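Local coordinates for chitinase (Chromobacterium violaceum, PDB 4TXG), which probably hydrolyses the glycosidic bonds of chitin as a family 18 glycoside hydrolase that carries a carbohydrate-binding module, at residues V370-F383 against G437-R449. Residues are numbered along the deposited sequence; the frame is centred on the assembly and turned at random.
Sequences VPASGYLLRGMETF and GYLNTDWAYHYYR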
ATOM      1  N   VAL A 370      -2.065   1.107  -0.293  1.00  5.39           N
ATOM      2  CA  VAL A 370      -2.342   1.877   0.912  1.00  6.32           C
ATOM      3  C   VAL A 370      -1.089   2.651   1.329  1.00  5.28           C
ATOM      4  O   VAL A 370       0.032   2.210   1.070  1.00  7.40           O
ATOM      5  CB  VAL A 370      -2.830   0.956   2.068  1.00  6.26           C
ATOM      6  CG1 VAL A 370      -4.148   0.278   1.703  1.00  9.43           C
ATOM      7  CG2 VAL A 370      -1.776  -0.096   2.418  1.00  6.55           C
ATOM      8  N   PRO A 371      -1.274   3.826   1.947  1.00  5.96           N
ATOM      9  CA  PRO A 371      -0.108   4.672   2.216  1.00  5.80           C
ATOM     10  C   PRO A 371       0.792   4.134   3.334  1.00  8.07           C
ATOM     11  O   PRO A 371       0.314   3.507   4.283  1.00  9.02           O
ATOM     12  CB  PRO A 371      -0.735   6.021   2.611  1.00  8.25           C
ATOM     13  CG  PRO A 371      -2.103   5.670   3.123  1.00  8.75           C
ATOM     14  CD  PRO A 371      -2.546   4.491   2.286  1.00  7.60           C
ATOM     15  N   ALA A 372       2.094   4.366   3.204  1.00  6.93           N
ATOM     16  CA  ALA A 372       3.024   4.060   4.297  1.00  6.87           C
ATOM     17  C   ALA A 372       3.200   5.267   5.220  1.00  9.12           C
ATOM     18  O   ALA A 372       3.638   5.128   6.366  1.00 10.23           O
ATOM     19  CB  ALA A 372       4.390   3.622   3.740  1.00  6.38           C
ATOM     20  N   SER A 373       2.842   6.446   4.716  1.00  9.36           N
ATOM     21  CA  SER A 373       3.058   7.718   5.423  1.00 10.84           C
ATOM     22  C   SER A 373       2.267   7.878   6.723  1.00 10.99           C
ATOM     23  O   SER A 373       1.039   7.865   6.714  1.00  7.92           O
ATOM     24  CB  SER A 373       2.708   8.890   4.504  1.00 11.69           C
ATOM     25  OG  SER A 373       2.698  10.098   5.229  1.00 13.20           O
ATOM     26  N   GLY A 374       2.976   8.068   7.831  1.00 10.73           N
ATOM     27  CA  GLY A 374       2.326   8.321   9.102  1.00 10.43           C
ATOM     28  C   GLY A 374       1.534   9.616   9.090  1.00 12.24           C
ATOM     29  O   GLY A 374       0.566   9.763   9.839  1.00 13.66           O
ATOM     30  N   TYR A 375       1.939  10.557   8.239  1.00  7.71           N
ATOM     31  CA  TYR A 375       1.190  11.800   8.090  1.00  7.38           C
ATOM     32  C   TYR A 375      -0.190  11.535   7.473  1.00  8.35           C
ATOM     33  O   TYR A 375      -1.213  11.938   8.032  1.00  7.84           O
ATOM     34  CB  TYR A 375       1.981  12.795   7.236  1.00  9.59           C
ATOM     35  CG  TYR A 375       1.136  13.860   6.557  1.00 14.36           C
ATOM     36  CD1 TYR A 375       0.688  14.980   7.251  1.00 17.87           C
ATOM     37  CD2 TYR A 375       0.802  13.746   5.206  1.00 17.52           C
ATOM     38  CE1 TYR A 375      -0.074  15.957   6.617  1.00 16.80           C
ATOM     39  CE2 TYR A 375       0.039  14.709   4.569  1.00 20.30           C
ATOM     40  CZ  TYR A 375      -0.395  15.814   5.280  1.00 20.40           C
ATOM     41  OH  TYR A 375      -1.150  16.770   4.645  1.00 20.16           O
ATOM     42  N   LEU A 376      -0.217  10.849   6.333  1.00  8.17           N
ATOM     43  CA  LEU A 376      -1.497  10.521   5.694  1.00  6.04           C
ATOM     44  C   LEU A 376      -2.395   9.711   6.621  1.00  9.00           C
ATOM     45  O   LEU A 376      -3.596   9.953   6.704  1.00  8.17           O
ATOM     46  CB  LEU A 376      -1.274   9.745   4.393  1.00  8.91           C
ATOM     47  CG  LEU A 376      -0.559  10.495   3.267  1.00  7.08           C
ATOM     48  CD1 LEU A 376      -0.312   9.593   2.058  1.00  7.97           C
ATOM     49  CD2 LEU A 376      -1.366  11.721   2.859  1.00  9.86           C
ATOM     50  N   LEU A 377      -1.807   8.747   7.322  1.00  6.88           N
ATOM     51  CA  LEU A 377      -2.589   7.845   8.160  1.00  5.90           C
ATOM     52  C   LEU A 377      -3.176   8.545   9.378  1.00  8.00           C
ATOM     53  O   LEU A 377      -4.144   8.057   9.974  1.00  7.45           O
ATOM     54  CB  LEU A 377      -1.722   6.660   8.592  1.00  8.29           C
ATOM     55  CG  LEU A 377      -1.397   5.662   7.474  1.00  5.57           C
ATOM     56  CD1 LEU A 377      -0.299   4.706   7.930  1.00  9.20           C
ATOM     57  CD2 LEU A 377      -2.628   4.874   7.002  1.00  6.50           C
ATOM     58  N   ARG A 378      -2.616   9.699   9.744  1.00  6.70           N
ATOM     59  CA  ARG A 378      -3.159  10.430  10.890  1.00  6.65           C
ATOM     60  C   ARG A 378      -4.591  10.892  10.591  1.00  8.68           C
ATOM     61  O   ARG A 378      -5.379  11.133  11.501  1.00  9.37           O
ATOM     62  CB  ARG A 378      -2.271  11.623  11.248  1.00  9.06           C
ATOM     63  CG  ARG A 378      -2.716  12.373  12.498  1.00 11.71           C
ATOM     64  CD  ARG A 378      -1.671  13.396  12.914  1.00 10.80           C
ATOM     65  NE  ARG A 378      -0.405  12.771  13.288  1.00 11.07           N
ATOM     66  CZ  ARG A 378      -0.042  12.493  14.538  1.00 10.49           C
ATOM     67  NH1 ARG A 378      -0.851  12.775  15.546  1.00  7.81           N
ATOM     68  NH2 ARG A 378       1.143  11.937  14.780  1.00 10.99           N
ATOM     69  N   GLY A 379      -4.927  10.992   9.308  1.00  6.71           N
ATOM     70  CA  GLY A 379      -6.265  11.388   8.908  1.00  6.89           C
ATOM     71  C   GLY A 379      -7.131  10.226   8.448  1.00  7.34           C
ATOM     72  O   GLY A 379      -8.151  10.437   7.806  1.00  7.61           O
ATOM     73  N   MET A 380      -6.733   9.002   8.776  1.00  6.52           N
ATOM     74  CA  MET A 380      -7.494   7.835   8.325  1.00  6.40           C
ATOM     75  C   MET A 380      -8.009   6.971   9.483  1.00  6.49           C
ATOM     76  O   MET A 380      -8.166   5.750   9.338  1.00  7.73           O
ATOM     77  CB  MET A 380      -6.629   7.024   7.346  1.00  8.93           C
ATOM     78  CG  MET A 380      -6.342   7.837   6.068  1.00  8.01           C
ATOM     79  SD  MET A 380      -5.105   7.181   4.937  1.00  8.47           S
ATOM     80  CE  MET A 380      -5.906   5.662   4.451  1.00  9.39           C
ATOM     81  N   GLU A 381      -8.292   7.632  10.611  1.00  7.63           N
ATOM     82  CA  GLU A 381      -8.907   7.017  11.788  1.00  6.96           C
ATOM     83  C   GLU A 381      -8.133   5.759  12.196  1.00  6.79           C
ATOM     84  O   GLU A 381      -6.955   5.868  12.513  1.00  8.23           O
ATOM     85  CB  GLU A 381     -10.397   6.750  11.517  1.00  7.98           C
ATOM     86  CG  GLU A 381     -11.115   8.098  11.223  1.00  7.78           C
ATOM     87  CD  GLU A 381     -12.632   8.026  11.182  1.00 14.92           C
ATOM     88  OE1 GLU A 381     -13.200   6.946  11.462  1.00 17.03           O
ATOM     89  OE2 GLU A 381     -13.262   9.074  10.877  1.00 17.25           O
ATOM     90  N   THR A 382      -8.764   4.588  12.175  1.00  6.90           N
ATOM     91  CA  THR A 382      -8.049   3.334  12.444  1.00  6.66           C
ATOM     92  C   THR A 382      -8.035   2.394  11.233  1.00  9.81           C
ATOM     93  O   THR A 382      -7.842   1.183  11.381  1.00  7.61           O
ATOM     94  CB  THR A 382      -8.666   2.573  13.643  1.00  6.95           C
ATOM     95  OG1 THR A 382     -10.019   2.192  13.339  1.00  7.99           O
ATOM     96  CG2 THR A 382      -8.663   3.441  14.891  1.00 10.62           C
ATOM     97  N   PHE A 383      -8.216   2.954  10.043  1.00  6.28           N
ATOM     98  CA  PHE A 383      -8.309   2.158   8.815  1.00  6.11           C
ATOM     99  C   PHE A 383      -9.297   1.000   8.987  1.00  7.33           C
ATOM    100  O   PHE A 383      -8.973  -0.166   8.737  1.00  6.58           O
ATOM    101  CB  PHE A 383      -6.930   1.633   8.390  1.00  7.91           C
ATOM    102  CG  PHE A 383      -6.755   1.593   6.893  1.00  7.59           C
ATOM    103  CD1 PHE A 383      -7.725   1.003   6.092  1.00 13.20           C
ATOM    104  CD2 PHE A 383      -5.660   2.187   6.288  1.00 11.88           C
ATOM    105  CE1 PHE A 383      -7.588   0.971   4.719  1.00 12.69           C
ATOM    106  CE2 PHE A 383      -5.526   2.161   4.907  1.00  9.79           C
ATOM    107  CZ  PHE A 383      -6.488   1.559   4.132  1.00 10.35           C
ATOM    108  N   GLY A 437      10.733   6.729  15.165  1.00  9.16           N
ATOM    109  CA  GLY A 437      10.709   7.423  13.881  1.00 10.52           C
ATOM    110  C   GLY A 437       9.890   6.616  12.885  1.00  9.66           C
ATOM    111  O   GLY A 437      10.030   5.402  12.840  1.00  8.89           O
ATOM    112  N   TYR A 438       9.049   7.268  12.080  1.00  9.43           N
ATOM    113  CA  TYR A 438       8.024   6.517  11.343  1.00  9.47           C
ATOM    114  C   TYR A 438       8.143   6.494   9.819  1.00  7.92           C
ATOM    115  O   TYR A 438       7.347   5.824   9.165  1.00 10.64           O
ATOM    116  CB  TYR A 438       6.628   7.044  11.707  1.00  9.09           C
ATOM    117  CG  TYR A 438       6.466   8.524  11.480  1.00  8.62           C
ATOM    118  CD1 TYR A 438       6.094   9.021  10.235  1.00 12.48           C
ATOM    119  CD2 TYR A 438       6.702   9.424  12.507  1.00 12.35           C
ATOM    120  CE1 TYR A 438       5.961  10.382  10.025  1.00 17.63           C
ATOM    121  CE2 TYR A 438       6.564  10.781  12.307  1.00 15.56           C
ATOM    122  CZ  TYR A 438       6.194  11.252  11.072  1.00 21.13           C
ATOM    123  OH  TYR A 438       6.066  12.609  10.885  1.00 24.20           O
ATOM    124  N   LEU A 439       9.113   7.206   9.243  1.00  6.30           N
ATOM    125  CA  LEU A 439       9.233   7.251   7.782  1.00  8.04           C
ATOM    126  C   LEU A 439      10.045   6.065   7.273  1.00  7.59           C
ATOM    127  O   LEU A 439      11.134   6.227   6.713  1.00  8.64           O
ATOM    128  CB  LEU A 439       9.875   8.571   7.317  1.00  8.55           C
ATOM    129  CG  LEU A 439       8.976   9.809   7.368  1.00 17.24           C
ATOM    130  CD1 LEU A 439       9.702  11.035   6.834  1.00 13.84           C
ATOM    131  CD2 LEU A 439       7.690   9.559   6.580  1.00 17.03           C
ATOM    132  N   ASN A 440       9.516   4.868   7.473  1.00  7.26           N
ATOM    133  CA  ASN A 440      10.237   3.672   7.065  1.00  7.50           C
ATOM    134  C   ASN A 440       9.294   2.491   6.916  1.00  6.84           C
ATOM    135  O   ASN A 440       8.203   2.480   7.476  1.00  6.95           O
ATOM    136  CB  ASN A 440      11.356   3.350   8.069  1.00  7.40           C
ATOM    137  CG  ASN A 440      10.831   3.182   9.490  1.00  7.51           C
ATOM    138  OD1 ASN A 440      10.427   2.091   9.880  1.00  6.65           O
ATOM    139  ND2 ASN A 440      10.827   4.267  10.265  1.00  7.54           N
ATOM    140  N   THR A 441       9.734   1.513   6.133  1.00  5.39           N
ATOM    141  CA  THR A 441       8.946   0.337   5.783  1.00  6.04           C
ATOM    142  C   THR A 441       8.519  -0.459   7.012  1.00  5.60           C
ATOM    143  O   THR A 441       7.368  -0.901   7.115  1.00  6.21           O
ATOM    144  CB  THR A 441       9.765  -0.560   4.830  1.00  5.19           C
ATOM    145  OG1 THR A 441      10.109   0.209   3.669  1.00  7.65           O
ATOM    146  CG2 THR A 441       8.976  -1.801   4.399  1.00  7.84           C
ATOM    147  N   ASP A 442       9.447  -0.612   7.950  1.00  5.75           N
ATOM    148  CA  ASP A 442       9.202  -1.393   9.164  1.00  6.01           C
ATOM    149  C   ASP A 442       8.061  -0.773   9.968  1.00  7.21           C
ATOM    150  O   ASP A 442       7.196  -1.500  10.478  1.00  5.84           O
ATOM    151  CB  ASP A 442      10.489  -1.483  10.000  1.00  6.98           C
ATOM    152  CG  ASP A 442      10.326  -2.299  11.268  1.00  9.43           C
ATOM    153  OD1 ASP A 442      10.515  -3.538  11.229  1.00  8.74           O
ATOM    154  OD2 ASP A 442      10.038  -1.695  12.324  1.00  9.83           O
ATOM    155  N   TRP A 443       8.033   0.559  10.054  1.00  5.85           N
ATOM    156  CA  TRP A 443       6.990   1.231  10.840  1.00  6.02           C
ATOM    157  C   TRP A 443       5.634   1.017  10.178  1.00  8.11           C
ATOM    158  O   TRP A 443       4.643   0.688  10.845  1.00  6.02           O
ATOM    159  CB  TRP A 443       7.269   2.741  10.999  1.00  6.19           C
ATOM    160  CG  TRP A 443       6.176   3.422  11.794  1.00  6.45           C
ATOM    161  CD1 TRP A 443       6.135   3.605  13.146  1.00  8.41           C
ATOM    162  CD2 TRP A 443       4.951   3.958  11.278  1.00  6.76           C
ATOM    163  NE1 TRP A 443       4.961   4.238  13.505  1.00  7.03           N
ATOM    164  CE2 TRP A 443       4.219   4.467  12.373  1.00  6.81           C
ATOM    165  CE3 TRP A 443       4.409   4.075   9.988  1.00  6.21           C
ATOM    166  CZ2 TRP A 443       2.969   5.074  12.226  1.00  7.82           C
ATOM    167  CZ3 TRP A 443       3.160   4.669   9.836  1.00  6.37           C
ATOM    168  CH2 TRP A 443       2.451   5.164  10.955  1.00  9.26           C
ATOM    169  N   ALA A 444       5.590   1.197   8.859  1.00  5.65           N
ATOM    170  CA  ALA A 444       4.343   1.041   8.112  1.00  8.77           C
ATOM    171  C   ALA A 444       3.790  -0.379   8.220  1.00  7.16           C
ATOM    172  O   ALA A 444       2.586  -0.575   8.373  1.00  5.64           O
ATOM    173  CB  ALA A 444       4.556   1.416   6.650  1.00  7.87           C
ATOM    174  N   TYR A 445       4.663  -1.379   8.107  1.00  5.44           N
ATOM    175  CA  TYR A 445       4.231  -2.760   8.294  1.00  5.47           C
ATOM    176  C   TYR A 445       3.564  -2.922   9.662  1.00  6.25           C
ATOM    177  O   TYR A 445       2.474  -3.499   9.793  1.00  5.83           O
ATOM    178  CB  TYR A 445       5.418  -3.720   8.170  1.00  6.48           C
ATOM    179  CG  TYR A 445       5.151  -5.077   8.778  1.00  6.47           C
ATOM    180  CD1 TYR A 445       4.322  -6.002   8.139  1.00  7.14           C
ATOM    181  CD2 TYR A 445       5.715  -5.431   9.997  1.00  7.46           C
ATOM    182  CE1 TYR A 445       4.069  -7.241   8.704  1.00  6.80           C
ATOM    183  CE2 TYR A 445       5.468  -6.674  10.561  1.00  6.02           C
ATOM    184  CZ  TYR A 445       4.644  -7.565   9.916  1.00  7.85           C
ATOM    185  OH  TYR A 445       4.393  -8.798  10.493  1.00  9.61           O
ATOM    186  N   HIS A 446       4.220  -2.404  10.686  1.00  5.90           N
ATOM    187  CA  HIS A 446       3.708  -2.575  12.037  1.00  6.40           C
ATOM    188  C   HIS A 446       2.413  -1.804  12.255  1.00  7.93           C
ATOM    189  O   HIS A 446       1.552  -2.246  13.029  1.00  6.77           O
ATOM    190  CB  HIS A 446       4.779  -2.184  13.050  1.00  6.41           C
ATOM    191  CG  HIS A 446       5.778  -3.277  13.265  1.00  8.70           C
ATOM    192  ND1 HIS A 446       5.428  -4.480  13.834  1.00  8.48           N
ATOM    193  CD2 HIS A 446       7.084  -3.378  12.921  1.00  8.46           C
ATOM    194  CE1 HIS A 446       6.490  -5.272  13.868  1.00 10.24           C
ATOM    195  NE2 HIS A 446       7.506  -4.626  13.330  1.00  9.44           N
ATOM    196  N   TYR A 447       2.248  -0.687  11.553  1.00  6.25           N
ATOM    197  CA  TYR A 447       0.963   0.005  11.577  1.00  6.44           C
ATOM    198  C   TYR A 447      -0.152  -0.935  11.088  1.00  6.44           C
ATOM    199  O   TYR A 447      -1.190  -1.086  11.740  1.00  6.77           O
ATOM    200  CB  TYR A 447       0.997   1.291  10.709  1.00  6.37           C
ATOM    201  CG  TYR A 447      -0.389   1.863  10.475  1.00  6.59           C
ATOM    202  CD1 TYR A 447      -1.181   1.406   9.423  1.00  6.50           C
ATOM    203  CD2 TYR A 447      -0.928   2.827  11.329  1.00  6.99           C
ATOM    204  CE1 TYR A 447      -2.457   1.892   9.226  1.00  6.79           C
ATOM    205  CE2 TYR A 447      -2.209   3.320  11.126  1.00  7.28           C
ATOM    206  CZ  TYR A 447      -2.966   2.841  10.069  1.00  8.00           C
ATOM    207  OH  TYR A 447      -4.256   3.329   9.840  1.00  7.75           O
ATOM    208  N   TYR A 448       0.060  -1.561   9.937  1.00  6.16           N
ATOM    209  CA  TYR A 448      -1.014  -2.353   9.329  1.00  8.18           C
ATOM    210  C   TYR A 448      -1.321  -3.634  10.108  1.00  8.10           C
ATOM    211  O   TYR A 448      -2.428  -4.163  10.011  1.00  7.40           O
ATOM    212  CB  TYR A 448      -0.685  -2.650   7.852  1.00  6.44           C
ATOM    213  CG  TYR A 448      -0.969  -1.401   7.033  1.00  5.91           C
ATOM    214  CD1 TYR A 448      -2.271  -1.047   6.717  1.00  6.31           C
ATOM    215  CD2 TYR A 448       0.056  -0.544   6.640  1.00  5.74           C
ATOM    216  CE1 TYR A 448      -2.559   0.117   6.021  1.00  6.23           C
ATOM    217  CE2 TYR A 448      -0.222   0.631   5.935  1.00  7.30           C
ATOM    218  CZ  TYR A 448      -1.532   0.948   5.625  1.00  6.87           C
ATOM    219  OH  TYR A 448      -1.843   2.110   4.931  1.00  7.61           O
ATOM    220  N   ARG A 449      -0.376  -4.112  10.915  1.00  7.56           N
ATOM    221  CA  ARG A 449      -0.648  -5.287  11.744  1.00  7.59           C
ATOM    222  C   ARG A 449      -1.665  -5.007  12.846  1.00  7.00           C
ATOM    223  O   ARG A 449      -2.164  -5.935  13.485  1.00  7.75           O
ATOM    224  CB  ARG A 449       0.641  -5.820  12.366  1.00  6.59           C
ATOM    225  CG  ARG A 449       1.548  -6.499  11.357  1.00  6.32           C
ATOM    226  CD  ARG A 449       0.934  -7.833  10.894  1.00  8.40           C
ATOM    227  NE  ARG A 449       1.103  -8.826  11.950  1.00 22.47           N
ATOM    228  CZ  ARG A 449       0.172  -9.136  12.830  1.00 24.10           C
ATOM    229  NH1 ARG A 449      -1.022  -8.561  12.760  1.00 40.27           N
ATOM    230  NH2 ARG A 449       0.424 -10.027  13.770  1.00 10.59           N
TER
HETATM  231  O   HOH W   1       5.514   6.809   7.478  1.00 11.08           O
HETATM  232  O   HOH W   2      -4.643   5.656  11.188  1.00  9.17           O
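Tyr448 makes the direct polar link here: its OH donates to Pro371 O at 2.7 Å, in the carbonyl plane and on a lone pair. Two waters add bridges. One donates to Ala372 O and Tyr438 O while accepting from Gly374 N; the other lies 2.7 Å from Tyr447 OH and also reaches Leu377 O and Glu381 O.

The apolar packing centres on Leu377. Its CD1 sits over the middle of one face of the Tyr447 ring, 3.6 Å from the centroid and 5° off the normal, a clear CH-pi contact. CD2 turns to the hydroxyl ends of Tyr447 and Tyr448, whereas the rim of Trp443 meets CD1. Trp443 lays CZ3 and CH2 against Gly374 CA, the ring carried there by a CG set opposite the backbone N (chi1 179°); its NE1 is hydrogen-bonded to Ser702 O. The two alanines, Ala372 and Ala444, touch CB to CB at 3.7 Å, where the backbones run closest.

Among the aromatics, Tyr448 points an edge at the face of Phe383 in an offset edge-to-face pair, planes at 65°. Val370 CG2 reaches Tyr448 CZ at 3.4 Å.

The contact thus seats helix 441-448 on the C-terminal end of barrel strand 365-371 and the short helix 374-377 that follows, within the TIM-barrel fold of family 18. Because the hydroxyls of Tyr447 and Tyr448 find a water and Pro371 O at the far ends of their rings, these two large side chains are buried without stranding their oxygens.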